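Pheromone response PrgU-like domain-containing protein (Enterococcus faecalis, PDB 2GMQ) is of unknown function but, as a plasmid-encoded member of the PrgU family in the PUA clan, probably takes part in the pheromone response. Local coordinates at residues L73-Y78 / F97-P102. Numbering follows the deposited sequence.
Sequences LALEVY and FFIKTP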
loop_
_atom_site.group_PDB
_atom_site.type_symbol
_atom_site.label_atom_id
_atom_site.label_comp_id
_atom_site.label_asym_id
_atom_site.label_seq_id
_atom_site.Cartn_x
_atom_site.Cartn_y
_atom_site.Cartn_z
ATOM N N LEU A 73 -5.740 17.480 -10.785
ATOM C CA LEU A 73 -6.229 18.741 -10.123
ATOM C C LEU A 73 -5.046 19.683 -10.097
ATOM O O LEU A 73 -4.046 19.389 -9.416
ATOM C CB LEU A 73 -6.611 18.543 -8.643
ATOM C CG LEU A 73 -7.276 19.781 -7.966
ATOM C CD1 LEU A 73 -8.348 20.430 -8.795
ATOM C CD2 LEU A 73 -7.823 19.237 -6.632
ATOM N N ALA A 74 -5.139 20.791 -10.842
ATOM C CA ALA A 74 -4.049 21.795 -10.765
ATOM C C ALA A 74 -4.240 22.750 -9.601
ATOM O O ALA A 74 -5.362 23.361 -9.442
ATOM C CB ALA A 74 -4.017 22.641 -12.135
ATOM N N LEU A 75 -3.158 22.996 -8.848
ATOM C CA LEU A 75 -3.207 23.864 -7.657
ATOM C C LEU A 75 -2.047 24.819 -7.744
ATOM O O LEU A 75 -0.930 24.380 -7.992
ATOM C CB LEU A 75 -3.090 23.041 -6.326
ATOM C CG LEU A 75 -4.311 22.117 -6.082
ATOM C CD1 LEU A 75 -3.906 21.246 -4.822
ATOM C CD2 LEU A 75 -5.666 22.760 -5.890
ATOM N N GLU A 76 -2.317 26.126 -7.622
ATOM C CA GLU A 76 -1.209 27.085 -7.596
ATOM C C GLU A 76 -0.543 26.991 -6.227
ATOM O O GLU A 76 -1.229 26.734 -5.201
ATOM C CB GLU A 76 -1.695 28.514 -7.805
ATOM C CG GLU A 76 -2.584 28.725 -9.026
ATOM C CD GLU A 76 -2.867 30.179 -9.203
ATOM O OE1 GLU A 76 -3.651 30.706 -8.397
ATOM O OE2 GLU A 76 -2.287 30.800 -10.121
ATOM N N VAL A 77 0.762 27.202 -6.232
ATOM C CA VAL A 77 1.584 27.300 -5.029
ATOM C C VAL A 77 2.049 28.740 -4.844
ATOM O O VAL A 77 1.867 29.572 -5.743
ATOM C CB VAL A 77 2.813 26.330 -5.104
ATOM C CG1 VAL A 77 2.294 24.867 -5.384
ATOM C CG2 VAL A 77 3.825 26.824 -6.199
ATOM N N TYR A 78 2.654 29.038 -3.682
ATOM C CA TYR A 78 3.285 30.282 -3.409
ATOM C C TYR A 78 4.755 30.034 -3.727
ATOM O O TYR A 78 5.428 29.396 -2.919
ATOM C CB TYR A 78 3.139 30.641 -1.922
ATOM C CG TYR A 78 1.748 30.943 -1.443
ATOM C CD1 TYR A 78 1.099 32.121 -1.837
ATOM C CD2 TYR A 78 1.091 30.087 -0.543
ATOM C CE1 TYR A 78 -0.223 32.452 -1.357
ATOM C CE2 TYR A 78 -0.240 30.420 -0.060
ATOM C CZ TYR A 78 -0.853 31.593 -0.468
ATOM O OH TYR A 78 -2.101 31.885 0.022
ATOM N N PHE A 97 5.906 22.302 -0.815
ATOM C CA PHE A 97 5.225 23.435 -1.521
ATOM C C PHE A 97 4.078 23.897 -0.665
ATOM O O PHE A 97 3.386 23.052 -0.063
ATOM C CB PHE A 97 4.648 22.966 -2.842
ATOM C CG PHE A 97 5.715 22.561 -3.810
ATOM C CD1 PHE A 97 6.313 23.526 -4.647
ATOM C CD2 PHE A 97 6.094 21.187 -3.900
ATOM C CE1 PHE A 97 7.335 23.186 -5.563
ATOM C CE2 PHE A 97 7.129 20.814 -4.820
ATOM C CZ PHE A 97 7.738 21.789 -5.650
ATOM N N PHE A 98 3.865 25.206 -0.660
ATOM C CA PHE A 98 2.754 25.758 0.122
ATOM C C PHE A 98 1.668 26.080 -0.855
ATOM O O PHE A 98 1.903 26.769 -1.853
ATOM C CB PHE A 98 3.132 26.971 0.910
ATOM C CG PHE A 98 4.081 26.640 2.079
ATOM C CD1 PHE A 98 3.581 26.566 3.375
ATOM C CD2 PHE A 98 5.388 26.306 1.827
ATOM C CE1 PHE A 98 4.437 26.231 4.457
ATOM C CE2 PHE A 98 6.313 25.962 2.897
ATOM C CZ PHE A 98 5.828 25.913 4.210
ATOM N N ILE A 99 0.498 25.557 -0.557
ATOM C CA ILE A 99 -0.589 25.630 -1.541
ATOM C C ILE A 99 -1.299 26.981 -1.473
ATOM O O ILE A 99 -1.841 27.327 -0.417
ATOM C CB ILE A 99 -1.549 24.475 -1.353
ATOM C CG1 ILE A 99 -0.864 23.091 -1.524
ATOM C CG2 ILE A 99 -2.657 24.517 -2.404
ATOM C CD1 ILE A 99 0.033 23.036 -2.727
ATOM N N LYS A 100 -1.428 27.636 -2.640
ATOM C CA LYS A 100 -2.166 28.907 -2.772
ATOM C C LYS A 100 -3.651 28.734 -3.165
ATOM O O LYS A 100 -4.562 29.414 -2.590
ATOM C CB LYS A 100 -1.432 29.756 -3.833
ATOM C CG LYS A 100 -2.225 31.085 -4.189
ATOM C CD LYS A 100 -1.377 32.088 -4.844
ATOM C CE LYS A 100 -0.898 31.632 -6.182
ATOM N NZ LYS A 100 -0.146 32.750 -6.912
ATOM N N THR A 101 -3.891 27.915 -4.174
ATOM C CA THR A 101 -5.333 27.642 -4.533
ATOM C C THR A 101 -6.067 27.063 -3.316
ATOM O O THR A 101 -5.708 25.998 -2.771
ATOM C CB THR A 101 -5.389 26.668 -5.647
ATOM O OG1 THR A 101 -4.697 27.244 -6.768
ATOM C CG2 THR A 101 -6.899 26.273 -5.925
ATOM N N PRO A 102 -7.146 27.731 -2.849
ATOM C CA PRO A 102 -7.893 27.133 -1.720
ATOM C C PRO A 102 -8.592 25.838 -2.099
ATOM O O PRO A 102 -9.304 25.762 -3.145
ATOM C CB PRO A 102 -8.900 28.267 -1.316
ATOM C CG PRO A 102 -8.292 29.468 -1.923
ATOM C CD PRO A 102 -7.732 29.035 -3.237
HETATM O O HOH W 1 1.428 30.681 -8.102
HETATM O O HOH W 2 5.354 26.767 -2.184
#
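A single beta bridge, Val-77 with Ile-99, links segments 73-78 and 97-102, which carry strands of two different sheets of this PrgU-like, PUA-clan fold. The two segments run at 117° to each other, and three backbone hydrogen bonds join them. Tyr-78 N donates to Phe-98 O at 3.0 Å, nearly along the C=O axis. Glu-76 O is gripped by two amides, Lys-100 N at 2.7 Å and Thr-101 N at 3.1 Å, both above its carbonyl plane. Thr-101 suits its place because its side chain supplies an acceptor for a backbone amide: OG1, anti to the carbonyl carbon (chi1 -60°), takes the hydrogen bond from Glu-76 N at 2.8 Å, while CG2 meets Leu-75 CD2. Lys-100 uses its aliphatic length, CB lying over the centre of one face of the Tyr-78 ring, 3.8 Å from the centroid, in a CH-pi contact. CG and CD continue toward CE1 of that ring; the chain then bends at chi3 (65°), and a water links NZ to Val-77 O. In one conformer, Glu-76 OE1 lies 4.3 Å from Lys-100 NZ, too far for a salt bridge, though the opposite charges probably attract. At the ring's edge, in its plane, sits Phe-98 CB. A second water accepts from Phe-98 N and donates to Tyr-78 O. Val-77, buried and branched at CB, sets CG1 against Ile-99 CD1, 3.9 Å away, and Phe-97 CB. Leu-64 of strand 63-68 packs on Val-77 and Phe-97, and Leu-34 on Leu-75 and Ile-99, tying strand 71-76, outermost within this chain in the three-stranded sheet, to strand 94-98 inside the four-stranded antiparallel one.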